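Local coordinates for protein 3-phytase (Klebsiella pneumoniae, PDB 2WNH) that probably hydrolyses phytate (myo-inositol hexakisphosphate) to release phosphate, acting as a 3-phytase of the histidine acid phosphatase family, at residues R24-P30 against E212-L216; I294-R298 against R312-P316; N66-E70 against L351-D355; L157-R161 against F185-V191. The protein carries 3 engineered substitutions. One frame throughout, in Å; residues are numbered along the deposited sequence. Where two conformers were deposited one is given.

Contact 1: R24-P30 against E212-L216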
loop_
_atom_site.group_PDB
_atom_site.type_symbol
_atom_site.label_atom_id
_atom_site.label_comp_id
_atom_site.label_asym_id
_atom_site.label_seq_id
_atom_site.Cartn_x
_atom_site.Cartn_y
_atom_site.Cartn_z
ATOM N N ARG B 24 30.256 -0.931 -4.266
ATOM C CA ARG B 24 31.032 -1.091 -3.046
ATOM C C ARG B 24 30.063 -1.561 -1.979
ATOM O O ARG B 24 28.860 -1.248 -2.031
ATOM C CB ARG B 24 31.660 0.255 -2.607
ATOM C CG ARG B 24 32.649 0.091 -1.451
ATOM C CD ARG B 24 33.134 1.426 -0.876
ATOM N NE ARG B 24 33.893 1.168 0.371
ATOM C CZ ARG B 24 34.334 2.107 1.212
ATOM N NH1 ARG B 24 34.135 3.392 0.950
ATOM N NH2 ARG B 24 34.963 1.751 2.338
ATOM N N HIS B 25 30.577 -2.287 -0.996
ATOM C CA HIS B 25 29.766 -2.560 0.194
ATOM C C HIS B 25 29.361 -1.243 0.888
ATOM O O HIS B 25 29.930 -0.174 0.621
ATOM C CB HIS B 25 30.524 -3.499 1.129
ATOM C CG HIS B 25 31.834 -2.948 1.582
ATOM N ND1 HIS B 25 31.939 -1.915 2.491
ATOM C CD2 HIS B 25 33.103 -3.288 1.243
ATOM C CE1 HIS B 25 33.219 -1.642 2.694
ATOM N NE2 HIS B 25 33.944 -2.459 1.948
ATOM N N GLY B 26 28.334 -1.318 1.726
ATOM C CA GLY B 26 27.895 -0.165 2.508
ATOM C C GLY B 26 28.804 0.114 3.697
ATOM O O GLY B 26 29.881 -0.482 3.837
ATOM N N ILE B 27 28.360 1.037 4.546
ATOM C CA ILE B 27 29.145 1.478 5.706
ATOM C C ILE B 27 29.550 0.328 6.638
ATOM O O ILE B 27 28.742 -0.528 6.984
ATOM C CB ILE B 27 28.376 2.569 6.492
ATOM C CG1 ILE B 27 28.047 3.753 5.563
ATOM C CG2 ILE B 27 29.143 2.996 7.772
ATOM C CD1 ILE B 27 26.893 4.594 6.068
ATOM N N ARG B 28 30.836 0.305 7.012
ATOM C CA ARG B 28 31.373 -0.656 7.997
ATOM C C ARG B 28 32.207 0.132 9.019
ATOM O O ARG B 28 32.676 1.236 8.703
ATOM C CB ARG B 28 32.322 -1.665 7.321
ATOM C CG ARG B 28 33.369 -1.010 6.429
ATOM C CD ARG B 28 34.569 -1.949 6.227
ATOM N NE ARG B 28 35.612 -1.295 5.438
ATOM C CZ ARG B 28 36.441 -0.364 5.909
ATOM N NH1 ARG B 28 36.397 0.020 7.189
ATOM N NH2 ARG B 28 37.344 0.176 5.088
ATOM N N PRO B 29 32.407 -0.449 10.226
ATOM C CA PRO B 29 33.411 0.119 11.146
ATOM C C PRO B 29 34.776 -0.190 10.543
ATOM O O PRO B 29 34.859 -0.916 9.540
ATOM C CB PRO B 29 33.218 -0.696 12.429
ATOM C CG PRO B 29 31.840 -1.377 12.264
ATOM C CD PRO B 29 31.778 -1.651 10.786
ATOM N N PRO B 30 35.863 0.317 11.160
ATOM C CA PRO B 30 37.187 -0.085 10.677
ATOM C C PRO B 30 37.303 -1.609 10.646
ATOM O O PRO B 30 36.663 -2.295 11.431
ATOM C CB PRO B 30 38.144 0.488 11.757
ATOM C CG PRO B 30 37.280 0.785 12.935
ATOM C CD PRO B 30 35.951 1.196 12.339
ATOM N N GLU B 212 39.481 7.329 6.019
ATOM C CA GLU B 212 38.344 6.427 5.705
ATOM C C GLU B 212 37.471 6.160 6.936
ATOM O O GLU B 212 36.239 6.233 6.853
ATOM C CB GLU B 212 38.836 5.114 5.109
ATOM C CG GLU B 212 37.699 4.174 4.617
ATOM C CD GLU B 212 36.916 4.712 3.414
ATOM O OE1 GLU B 212 37.488 5.428 2.556
ATOM O OE2 GLU B 212 35.706 4.381 3.309
ATOM N N THR B 213 38.105 5.860 8.067
ATOM C CA THR B 213 37.364 5.611 9.317
ATOM C C THR B 213 36.512 6.827 9.737
ATOM O O THR B 213 35.348 6.671 10.152
ATOM C CB THR B 213 38.321 5.191 10.458
ATOM O OG1 THR B 213 39.083 4.042 10.047
ATOM C CG2 THR B 213 37.544 4.874 11.742
ATOM N N LEU B 214 37.089 8.021 9.633
ATOM C CA LEU B 214 36.347 9.242 9.952
ATOM C C LEU B 214 35.202 9.456 8.966
ATOM O O LEU B 214 34.088 9.783 9.376
ATOM C CB LEU B 214 37.287 10.454 10.009
ATOM C CG LEU B 214 38.364 10.351 11.103
ATOM C CD1 LEU B 214 39.326 11.508 10.937
ATOM C CD2 LEU B 214 37.782 10.358 12.513
ATOM N N ARG B 215 35.478 9.262 7.671
ATOM C CA ARG B 215 34.442 9.396 6.645
ATOM C C ARG B 215 33.299 8.416 6.880
ATOM O O ARG B 215 32.118 8.776 6.756
ATOM C CB ARG B 215 35.027 9.161 5.244
ATOM C CG ARG B 215 33.955 9.163 4.132
ATOM C CD ARG B 215 33.474 7.724 3.816
ATOM N NE ARG B 215 34.430 7.079 2.909
ATOM C CZ ARG B 215 34.561 7.400 1.625
ATOM N NH1 ARG B 215 33.787 8.328 1.081
ATOM N NH2 ARG B 215 35.477 6.797 0.876
ATOM N N LEU B 216 33.654 7.170 7.184
ATOM C CA LEU B 216 32.649 6.132 7.496
ATOM C C LEU B 216 31.866 6.460 8.776
ATOM O O LEU B 216 30.631 6.365 8.777
ATOM C CB LEU B 216 33.295 4.733 7.578
ATOM C CG LEU B 216 33.760 4.153 6.231
ATOM C CD1 LEU B 216 34.678 2.963 6.455
ATOM C CD2 LEU B 216 32.580 3.795 5.327
HETATM O O HOH W 1 37.959 2.302 8.079
#
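Arg-24 reaches Glu-212 end-on. Its chain is extended, with CG anti to the backbone N (chi1 -172°). NH1 and NH2 both bond to Glu-212 OE2, NH2 at 2.9 Å. The guanidinium and carboxylate planes stand 63° apart. OE2 takes a third bond, from Arg-215 NE at 3.0 Å, while Arg-215 NH2 holds Glu-212 OE1. The carboxylate thus joins two arginines in a buried salt-bridge network. Outside it, Arg-24 NH1 also bonds to Ile-315 O, and Arg-215 NH1 to Asn-314 OD1. Ile-27 packs CG2 against Leu-216 CD2 at 4.3 Å. Leu-216 CD1 lies over one face of the Arg-28 guanidinium, 3.5 Å from Arg-28 NH1. That NH1 bonds to Pro-29 O within its own segment. It also bonds to water 1, which in turn donates to Thr-213 OG1, a group that bonds to Asn-209 O as well. Pro-30 CD ends the contact on Thr-213 CG2, at 4.1 Å. Helix 204-219 backs this loop. Segment 24-30 leaves the end of strand 14-24 and fits the RHGxRxP signature of the histidine acid phosphatases, which lines the phosphate pocket in relatives.

Contact 2: I294-R298 against R312-P316; sequences IAMVR and RGNIP
Ile-294 and Ile-315 lie side by side, running opposite ways. The CD1 of each lies against the CG2 of the other: Ile-294 CD1 is 3.9 Å from Ile-315 CG2, and Ile-315 CD1 is 4.0 Å from Ile-294 CG2. Both chains have CG1 beside the backbone N and anti to the carbonyl carbon. The Ile-315 CD1 methyl also rests on the helix at Ala-295, 3.8 Å from Ala-295 CB. Tyr-249 of helix 243-250 touches Ala-295, Ile-315 and Arg-298.

Arg-298, one turn further on, is the polar partner. Its CG sits between the backbone N and the carbonyl carbon (chi1 59°) and the chain bends again at chi2. This carries the guanidinium out to the loop. Arg-298 NH1 donates to Gly-313 O at 2.8 Å, in the carbonyl plane and on a lone pair, with an N-H...O angle of 162°. The oxygen lies at the guanidinium edge. NH2 adds a weak bond to the same oxygen. Packing is close here, with Arg-298 NH1 3.4 Å from Gly-313 CA. Gly-313 has a positive phi of 75°, a conformation that favours glycine. Water 2 donates to Arg-312 O at 3.0 Å and takes a weak bond from Arg-298 NH2. The same NH2 forms a salt bridge to Asp-254.

The guanidinium thus pairs with a carboxylate through NH2 and gives its clear hydrogen bond, from NH1, to a backbone carbonyl. The bonded carbonyl and the isoleucine pair together hold loop 312-316 on helix 291-301.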
loop_
_atom_site.group_PDB
_atom_site.type_symbol
_atom_site.label_atom_id
_atom_site.label_comp_id
_atom_site.label_asym_id
_atom_site.label_seq_id
_atom_site.Cartn_x
_atom_site.Cartn_y
_atom_site.Cartn_z
ATOM N N ILE B 294 36.714 -1.503 -7.401
ATOM C CA ILE B 294 36.237 -0.355 -8.167
ATOM C C ILE B 294 37.373 0.544 -8.640
ATOM O O ILE B 294 37.403 0.941 -9.796
ATOM C CB ILE B 294 35.172 0.462 -7.413
ATOM C CG1 ILE B 294 33.937 -0.424 -7.209
ATOM C CG2 ILE B 294 34.820 1.726 -8.209
ATOM C CD1 ILE B 294 32.860 0.149 -6.258
ATOM N N ALA B 295 38.314 0.844 -7.739
ATOM C CA ALA B 295 39.481 1.657 -8.109
ATOM C C ALA B 295 40.295 1.019 -9.236
ATOM O O ALA B 295 40.689 1.707 -10.191
ATOM C CB ALA B 295 40.358 1.924 -6.888
ATOM N N MET B 296 40.549 -0.276 -9.140
ATOM C CA MET B 296 41.333 -0.924 -10.202
ATOM C C MET B 296 40.605 -0.898 -11.538
ATOM O O MET B 296 41.187 -0.575 -12.579
ATOM C CB MET B 296 41.724 -2.326 -9.788
ATOM C CG MET B 296 42.772 -2.314 -8.687
ATOM S SD MET B 296 43.242 -3.960 -8.146
ATOM C CE MET B 296 41.703 -4.687 -7.628
ATOM N N VAL B 297 39.312 -1.221 -11.508
ATOM C CA VAL B 297 38.501 -1.161 -12.717
ATOM C C VAL B 297 38.471 0.233 -13.366
ATOM O O VAL B 297 38.685 0.355 -14.584
ATOM C CB VAL B 297 37.086 -1.704 -12.460
ATOM C CG1 VAL B 297 36.218 -1.496 -13.703
ATOM C CG2 VAL B 297 37.177 -3.184 -12.102
ATOM N N ARG B 298 38.209 1.290 -12.592
ATOM C CA ARG B 298 38.159 2.628 -13.173
ATOM C C ARG B 298 39.531 3.049 -13.693
ATOM O O ARG B 298 39.619 3.770 -14.670
ATOM C CB ARG B 298 37.557 3.686 -12.221
ATOM C CG ARG B 298 38.275 3.875 -10.888
ATOM C CD ARG B 298 39.302 5.026 -10.887
ATOM N NE ARG B 298 39.973 5.079 -9.582
ATOM C CZ ARG B 298 39.447 5.662 -8.502
ATOM N NH1 ARG B 298 38.253 6.236 -8.590
ATOM N NH2 ARG B 298 40.101 5.666 -7.330
ATOM N N ARG B 312 38.952 13.823 -5.692
ATOM C CA ARG B 312 39.066 13.087 -6.958
ATOM C C ARG B 312 39.100 11.588 -6.738
ATOM O O ARG B 312 39.898 11.084 -5.938
ATOM C CB ARG B 312 40.335 13.511 -7.726
ATOM C CG ARG B 312 40.573 12.719 -9.024
ATOM C CD ARG B 312 41.756 13.290 -9.835
ATOM N NE ARG B 312 42.937 13.494 -8.989
ATOM C CZ ARG B 312 43.759 12.535 -8.571
ATOM N NH1 ARG B 312 43.568 11.264 -8.921
ATOM N NH2 ARG B 312 44.790 12.853 -7.790
ATOM N N GLY B 313 38.217 10.882 -7.452
ATOM C CA GLY B 313 38.204 9.432 -7.448
ATOM C C GLY B 313 37.645 8.730 -6.234
ATOM O O GLY B 313 37.663 7.486 -6.192
ATOM N N ASN B 314 37.164 9.494 -5.249
ATOM C CA ASN B 314 36.655 8.927 -3.995
ATOM C C ASN B 314 35.530 7.925 -4.287
ATOM O O ASN B 314 34.697 8.169 -5.168
ATOM C CB ASN B 314 36.144 10.021 -3.050
ATOM C CG ASN B 314 35.748 9.480 -1.707
ATOM O OD1 ASN B 314 34.628 8.996 -1.519
ATOM N ND2 ASN B 314 36.661 9.557 -0.750
ATOM N N ILE B 315 35.550 6.800 -3.575
ATOM C CA ILE B 315 34.538 5.745 -3.711
ATOM C C ILE B 315 33.774 5.569 -2.368
ATOM O O ILE B 315 34.223 4.839 -1.472
ATOM C CB ILE B 315 35.216 4.394 -4.161
ATOM C CG1 ILE B 315 36.021 4.569 -5.458
ATOM C CG2 ILE B 315 34.180 3.246 -4.290
ATOM C CD1 ILE B 315 37.231 3.580 -5.553
ATOM N N PRO B 316 32.636 6.274 -2.199
ATOM C CA PRO B 316 31.844 6.191 -0.970
ATOM C C PRO B 316 31.182 4.845 -0.719
ATOM O O PRO B 316 30.984 4.046 -1.646
ATOM C CB PRO B 316 30.769 7.275 -1.181
ATOM C CG PRO B 316 31.399 8.247 -2.154
ATOM C CD PRO B 316 32.092 7.294 -3.114
HETATM O O HOH W 2 40.810 8.293 -5.398
#

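Contact 3: N66-E70 against L351-D355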
loop_
_atom_site.group_PDB
_atom_site.type_symbol
_atom_site.label_atom_id
_atom_site.label_comp_id
_atom_site.label_asym_id
_atom_site.label_seq_id
_atom_site.Cartn_x
_atom_site.Cartn_y
_atom_site.Cartn_z
ATOM N N ASN B 66 17.940 2.297 0.679
ATOM C CA ASN B 66 17.391 3.546 0.084
ATOM C C ASN B 66 17.814 3.699 -1.378
ATOM O O ASN B 66 17.008 3.993 -2.264
ATOM C CB ASN B 66 17.837 4.792 0.857
ATOM C CG ASN B 66 17.187 4.923 2.244
ATOM O OD1 ASN B 66 17.713 5.628 3.105
ATOM N ND2 ASN B 66 16.074 4.269 2.456
ATOM N N LYS B 67 19.089 3.465 -1.639
ATOM C CA LYS B 67 19.590 3.515 -3.011
ATOM C C LYS B 67 18.949 2.413 -3.888
ATOM O O LYS B 67 18.495 2.704 -5.006
ATOM C CB LYS B 67 21.127 3.425 -2.972
ATOM C CG LYS B 67 21.835 3.562 -4.340
ATOM C CD LYS B 67 21.989 2.212 -4.969
ATOM C CE LYS B 67 22.891 2.263 -6.201
ATOM N NZ LYS B 67 23.108 0.816 -6.598
ATOM N N GLY B 68 18.894 1.176 -3.381
ATOM C CA GLY B 68 18.296 0.054 -4.114
ATOM C C GLY B 68 16.816 0.312 -4.446
ATOM O O GLY B 68 16.340 -0.031 -5.532
ATOM N N ARG B 69 16.095 0.906 -3.515
ATOM C CA ARG B 69 14.658 1.166 -3.718
ATOM C C ARG B 69 14.443 2.147 -4.857
ATOM O O ARG B 69 13.646 1.889 -5.770
ATOM C CB ARG B 69 14.007 1.726 -2.445
ATOM C CG ARG B 69 12.515 2.063 -2.627
ATOM C CD ARG B 69 11.870 2.680 -1.382
ATOM N NE ARG B 69 12.128 1.977 -0.111
ATOM C CZ ARG B 69 12.052 0.663 0.088
ATOM N NH1 ARG B 69 11.785 -0.176 -0.916
ATOM N NH2 ARG B 69 12.300 0.177 1.304
ATOM N N GLU B 70 15.184 3.251 -4.837
ATOM C CA GLU B 70 15.042 4.247 -5.911
ATOM C C GLU B 70 15.510 3.660 -7.257
ATOM O O GLU B 70 14.900 3.924 -8.294
ATOM C CB GLU B 70 15.784 5.526 -5.539
ATOM C CG GLU B 70 15.281 6.167 -4.237
ATOM C CD GLU B 70 13.809 6.588 -4.280
ATOM O OE1 GLU B 70 13.320 6.992 -5.363
ATOM O OE2 GLU B 70 13.149 6.537 -3.218
ATOM N N LEU B 351 20.385 9.409 6.247
ATOM C CA LEU B 351 19.580 8.363 5.583
ATOM C C LEU B 351 18.530 8.982 4.655
ATOM O O LEU B 351 17.359 8.544 4.618
ATOM C CB LEU B 351 18.947 7.405 6.599
ATOM C CG LEU B 351 19.939 6.528 7.380
ATOM C CD1 LEU B 351 19.213 5.673 8.394
ATOM C CD2 LEU B 351 20.753 5.630 6.408
ATOM N N GLN B 352 18.972 9.988 3.898
ATOM C CA GLN B 352 18.111 10.635 2.907
ATOM C C GLN B 352 17.857 9.696 1.729
ATOM O O GLN B 352 18.795 9.148 1.169
ATOM C CB GLN B 352 18.781 11.920 2.398
ATOM C CG GLN B 352 18.065 12.597 1.221
ATOM C CD GLN B 352 16.713 13.139 1.631
ATOM O OE1 GLN B 352 16.618 13.914 2.583
ATOM N NE2 GLN B 352 15.656 12.698 0.950
ATOM N N THR B 353 16.603 9.525 1.310
ATOM C CA THR B 353 16.393 8.738 0.092
ATOM C C THR B 353 16.744 9.565 -1.135
ATOM O O THR B 353 16.346 10.728 -1.210
ATOM C CB THR B 353 14.951 8.255 -0.088
ATOM O OG1 THR B 353 14.354 8.052 1.193
ATOM C CG2 THR B 353 14.976 6.928 -0.862
ATOM N N PRO B 354 17.480 8.966 -2.097
ATOM C CA PRO B 354 17.840 9.676 -3.321
ATOM C C PRO B 354 16.670 9.739 -4.272
ATOM O O PRO B 354 16.713 9.124 -5.351
ATOM C CB PRO B 354 18.953 8.821 -3.927
ATOM C CG PRO B 354 18.788 7.469 -3.361
ATOM C CD PRO B 354 18.016 7.588 -2.071
ATOM N N ASP B 355 15.643 10.476 -3.856
ATOM C CA ASP B 355 14.494 10.805 -4.685
ATOM C C ASP B 355 14.807 11.967 -5.626
ATOM O O ASP B 355 15.905 12.529 -5.603
ATOM C CB ASP B 355 13.274 11.153 -3.802
ATOM C CG ASP B 355 13.490 12.405 -2.926
ATOM O OD1 ASP B 355 14.367 13.245 -3.208
ATOM O OD2 ASP B 355 12.749 12.555 -1.928
HETATM O O HOH W 3 14.571 9.253 -7.540
#
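Asn-66 and Thr-353 bring their CA atoms to 5.3 Å where loop 351-355 passes helix 58-77. Pro-354 is the centre of an inverse gamma turn, with a weak bond from Asp-355 N to Thr-353 O. Gln-352 NE2 donates to that same oxygen at 3.0 Å, nearly straight at 170°. The loop starts at Leu-351, which leaves the preceding helix through a Schellman motif.

The proline ring lies along the helix surface. Pro-354 CD is 3.7 Å from Asn-66 O, and Pro-354 CG is 4.0 Å from Lys-67 CA. On the next turn Glu-70 CG packs on the ring, 3.8 Å from Pro-354 CD. The Glu-70 chain has CG beside the backbone N and then bends at chi2 (-61°). The Glu-70 side chain crosses that of Thr-353 at about a right angle, and the bend brings OE2 to its methyl. Glu-70 OE2 comes to 3.0 Å from Thr-353 CG2, a tight approach of an oxygen to a methyl. Thr-353 CG2 also meets Asn-66 CB at 4.0 Å. Water 3 donates to Pro-354 O and only weakly to Glu-70 OE1.

Asp-355 OD1 bonds to Gln-357 N and to His-358 ND1. His-358 binds magnesium in a structure of this protein, but none is bound to this chain.

The helix is thus joined to the loop largely by carbon packing around Thr-353 and Pro-354. A water also links the two segments, weakly at its carboxylate end.

Contact 4: L157-R161 against F185-V191; sequences LAQRR and FDTPWRV
Arg-161 lays its aliphatic chain over the indole of Trp-189, and this CH-pi contact is the centre of the interface. Arg-161 CG stands 3.8 Å from the centroid of the five-membered ring, 16° off its normal. Arg-161 CB meets the benzene side of the same face, 3.8 Å from Trp-189 CE3. The arginine is extended all the way, with CG anti to the backbone N (chi1 -171°). The chain can therefore run across the ring and past it. Its guanidinium plane is tilted from the indole.

Polar contacts lie at the arginine end. Arg-161 NH2 gives a weak hydrogen bond to Phe-185 O at 3.0 Å, with the oxygen at the guanidinium edge and the angle bent to 123°. Thr-187 O and Pro-188 CA lie over one guanidinium face. Thr-187 O makes no hydrogen bond there.

Apolar packing falls to Leu-157, one turn back on the helix. Leu-157 CB faces Trp-189 CB at 4.1 Å. Leu-157 CD1 reaches Val-191 CG2 at 3.8 Å and Arg-190 CA at the same distance. Leu-157 CB also comes close to a backbone carbonyl, 3.4 Å from Trp-189 O. Outside the segments Trp-189 rests on Ile-168 of helix 165-175 and on Ile-201, and Val-191 on helix 143-154.

The arrangement is that of a surface loop folded back on a short helix. Helix 157-163 packs on the stretch that runs from the Cys-176 to Cys-182 disulfide into the two-stranded antiparallel sheet of 191-193 and 199-201. The region is consistent with the mainly helical part of the two-domain histidine acid phosphatase fold.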
loop_
_atom_site.group_PDB
_atom_site.type_symbol
_atom_site.label_atom_id
_atom_site.label_comp_id
_atom_site.label_asym_id
_atom_site.label_seq_id
_atom_site.Cartn_x
_atom_site.Cartn_y
_atom_site.Cartn_z
ATOM N N LEU B 157 58.765 11.384 -2.405
ATOM C CA LEU B 157 57.759 11.258 -1.332
ATOM C C LEU B 157 57.817 12.380 -0.277
ATOM O O LEU B 157 56.783 12.777 0.288
ATOM C CB LEU B 157 57.810 9.871 -0.673
ATOM C CG LEU B 157 57.141 8.705 -1.435
ATOM C CD1 LEU B 157 57.533 7.378 -0.848
ATOM C CD2 LEU B 157 55.602 8.852 -1.442
ATOM N N ALA B 158 59.024 12.893 -0.019
ATOM C CA ALA B 158 59.190 14.066 0.846
ATOM C C ALA B 158 58.434 15.263 0.291
ATOM O O ALA B 158 57.816 16.018 1.049
ATOM C CB ALA B 158 60.680 14.419 1.006
ATOM N N GLN B 159 58.500 15.446 -1.028
ATOM C CA GLN B 159 57.807 16.540 -1.691
ATOM C C GLN B 159 56.276 16.356 -1.644
ATOM O O GLN B 159 55.534 17.324 -1.450
ATOM C CB GLN B 159 58.291 16.665 -3.132
ATOM C CG GLN B 159 57.867 17.931 -3.848
ATOM C CD GLN B 159 58.632 18.151 -5.155
ATOM O OE1 GLN B 159 58.092 18.706 -6.116
ATOM N NE2 GLN B 159 59.893 17.712 -5.194
ATOM N N ARG B 160 55.814 15.116 -1.829
ATOM C CA ARG B 160 54.378 14.811 -1.709
ATOM C C ARG B 160 53.875 15.101 -0.281
ATOM O O ARG B 160 52.798 15.684 -0.103
ATOM C CB ARG B 160 54.086 13.353 -2.092
ATOM C CG ARG B 160 54.117 13.032 -3.590
ATOM C CD ARG B 160 53.662 11.580 -3.822
ATOM N NE ARG B 160 53.643 11.182 -5.234
ATOM C CZ ARG B 160 52.597 11.317 -6.056
ATOM N NH1 ARG B 160 51.455 11.870 -5.635
ATOM N NH2 ARG B 160 52.691 10.907 -7.317
ATOM N N ARG B 161 54.662 14.693 0.720
ATOM C CA ARG B 161 54.325 14.893 2.134
ATOM C C ARG B 161 54.243 16.369 2.487
ATOM O O ARG B 161 53.327 16.798 3.210
ATOM C CB ARG B 161 55.345 14.197 3.033
ATOM C CG ARG B 161 54.981 14.151 4.515
ATOM C CD ARG B 161 56.146 13.602 5.302
ATOM N NE ARG B 161 55.880 13.490 6.734
ATOM C CZ ARG B 161 56.830 13.511 7.674
ATOM N NH1 ARG B 161 58.106 13.666 7.332
ATOM N NH2 ARG B 161 56.508 13.395 8.960
ATOM N N PHE B 185 52.554 10.860 12.754
ATOM C CA PHE B 185 52.860 12.148 12.122
ATOM C C PHE B 185 54.364 12.431 12.121
ATOM O O PHE B 185 54.825 13.333 11.434
ATOM C CB PHE B 185 52.030 13.287 12.737
ATOM C CG PHE B 185 50.543 13.116 12.527
ATOM C CD1 PHE B 185 49.767 12.429 13.458
ATOM C CD2 PHE B 185 49.935 13.607 11.378
ATOM C CE1 PHE B 185 48.385 12.238 13.246
ATOM C CE2 PHE B 185 48.553 13.424 11.152
ATOM C CZ PHE B 185 47.784 12.736 12.093
ATOM N N ASP B 186 55.109 11.620 12.872
ATOM C CA ASP B 186 56.574 11.681 12.895
ATOM C C ASP B 186 57.257 10.772 11.854
ATOM O O ASP B 186 58.445 10.961 11.558
ATOM C CB ASP B 186 57.106 11.332 14.295
ATOM C CG ASP B 186 56.540 12.230 15.390
ATOM O OD1 ASP B 186 56.383 13.457 15.158
ATOM O OD2 ASP B 186 56.258 11.700 16.492
ATOM N N THR B 187 56.532 9.794 11.305
ATOM C CA THR B 187 57.151 8.840 10.379
ATOM C C THR B 187 57.293 9.429 8.965
ATOM O O THR B 187 56.332 9.976 8.411
ATOM C CB THR B 187 56.446 7.434 10.358
ATOM O OG1 THR B 187 55.697 7.256 9.149
ATOM C CG2 THR B 187 55.539 7.217 11.580
ATOM N N PRO B 188 58.513 9.361 8.395
ATOM C CA PRO B 188 58.713 9.758 7.002
ATOM C C PRO B 188 57.994 8.801 6.059
ATOM O O PRO B 188 57.757 7.636 6.409
ATOM C CB PRO B 188 60.238 9.643 6.817
ATOM C CG PRO B 188 60.796 9.711 8.209
ATOM C CD PRO B 188 59.783 8.964 9.029
ATOM N N TRP B 189 57.649 9.297 4.880
ATOM C CA TRP B 189 56.905 8.498 3.900
ATOM C C TRP B 189 57.867 7.737 3.005
ATOM O O TRP B 189 58.631 8.345 2.245
ATOM C CB TRP B 189 56.022 9.396 3.040
ATOM C CG TRP B 189 54.850 10.022 3.767
ATOM C CD1 TRP B 189 54.609 10.021 5.119
ATOM C CD2 TRP B 189 53.784 10.772 3.171
ATOM N NE1 TRP B 189 53.450 10.712 5.392
ATOM C CE2 TRP B 189 52.925 11.185 4.215
ATOM C CE3 TRP B 189 53.465 11.126 1.853
ATOM C CZ2 TRP B 189 51.762 11.940 3.978
ATOM C CZ3 TRP B 189 52.309 11.877 1.618
ATOM C CH2 TRP B 189 51.482 12.283 2.679
ATOM N N ARG B 190 57.820 6.414 3.095
ATOM C CA ARG B 190 58.664 5.557 2.261
ATOM C C ARG B 190 57.902 4.345 1.753
ATOM O O ARG B 190 56.944 3.890 2.378
ATOM C CB ARG B 190 59.904 5.105 3.034
ATOM C CG ARG B 190 59.644 4.045 4.095
ATOM C CD ARG B 190 60.848 3.876 5.035
ATOM N NE ARG B 190 60.895 4.921 6.057
ATOM C CZ ARG B 190 60.157 4.929 7.170
ATOM N NH1 ARG B 190 59.295 3.948 7.427
ATOM N NH2 ARG B 190 60.278 5.927 8.035
ATOM N N VAL B 191 58.349 3.814 0.621
ATOM C CA VAL B 191 57.752 2.610 0.064
ATOM C C VAL B 191 58.220 1.384 0.843
ATOM O O VAL B 191 59.423 1.143 0.986
ATOM C CB VAL B 191 58.054 2.484 -1.443
ATOM C CG1 VAL B 191 57.234 1.371 -2.059
ATOM C CG2 VAL B 191 57.766 3.805 -2.141
#

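Overall arrangement
From the N terminus, contact 1 opens at the end of strand 14-24, and contact 3 opens on helix 58-77. Contact 4 then closes a short loop, within both longer ones, and joins helix 157-163 to the loop leading into strand 191-193. Contact 1 closes on helix 204-219. Contact 2 opens and closes between 294-298 and 312-316, still within contact 3. Contact 3 closes last, so it crosses contact 1; it joins helix 58-77 to the loop before strand 361-364. Contacts 1 and 2 follow in series but touch in space, through Arg-24 and Arg-215 against segment 312-316. They tie the central sheet to the helices beside it. Contacts 3 and 4 lie on opposite sides of the chain's centre.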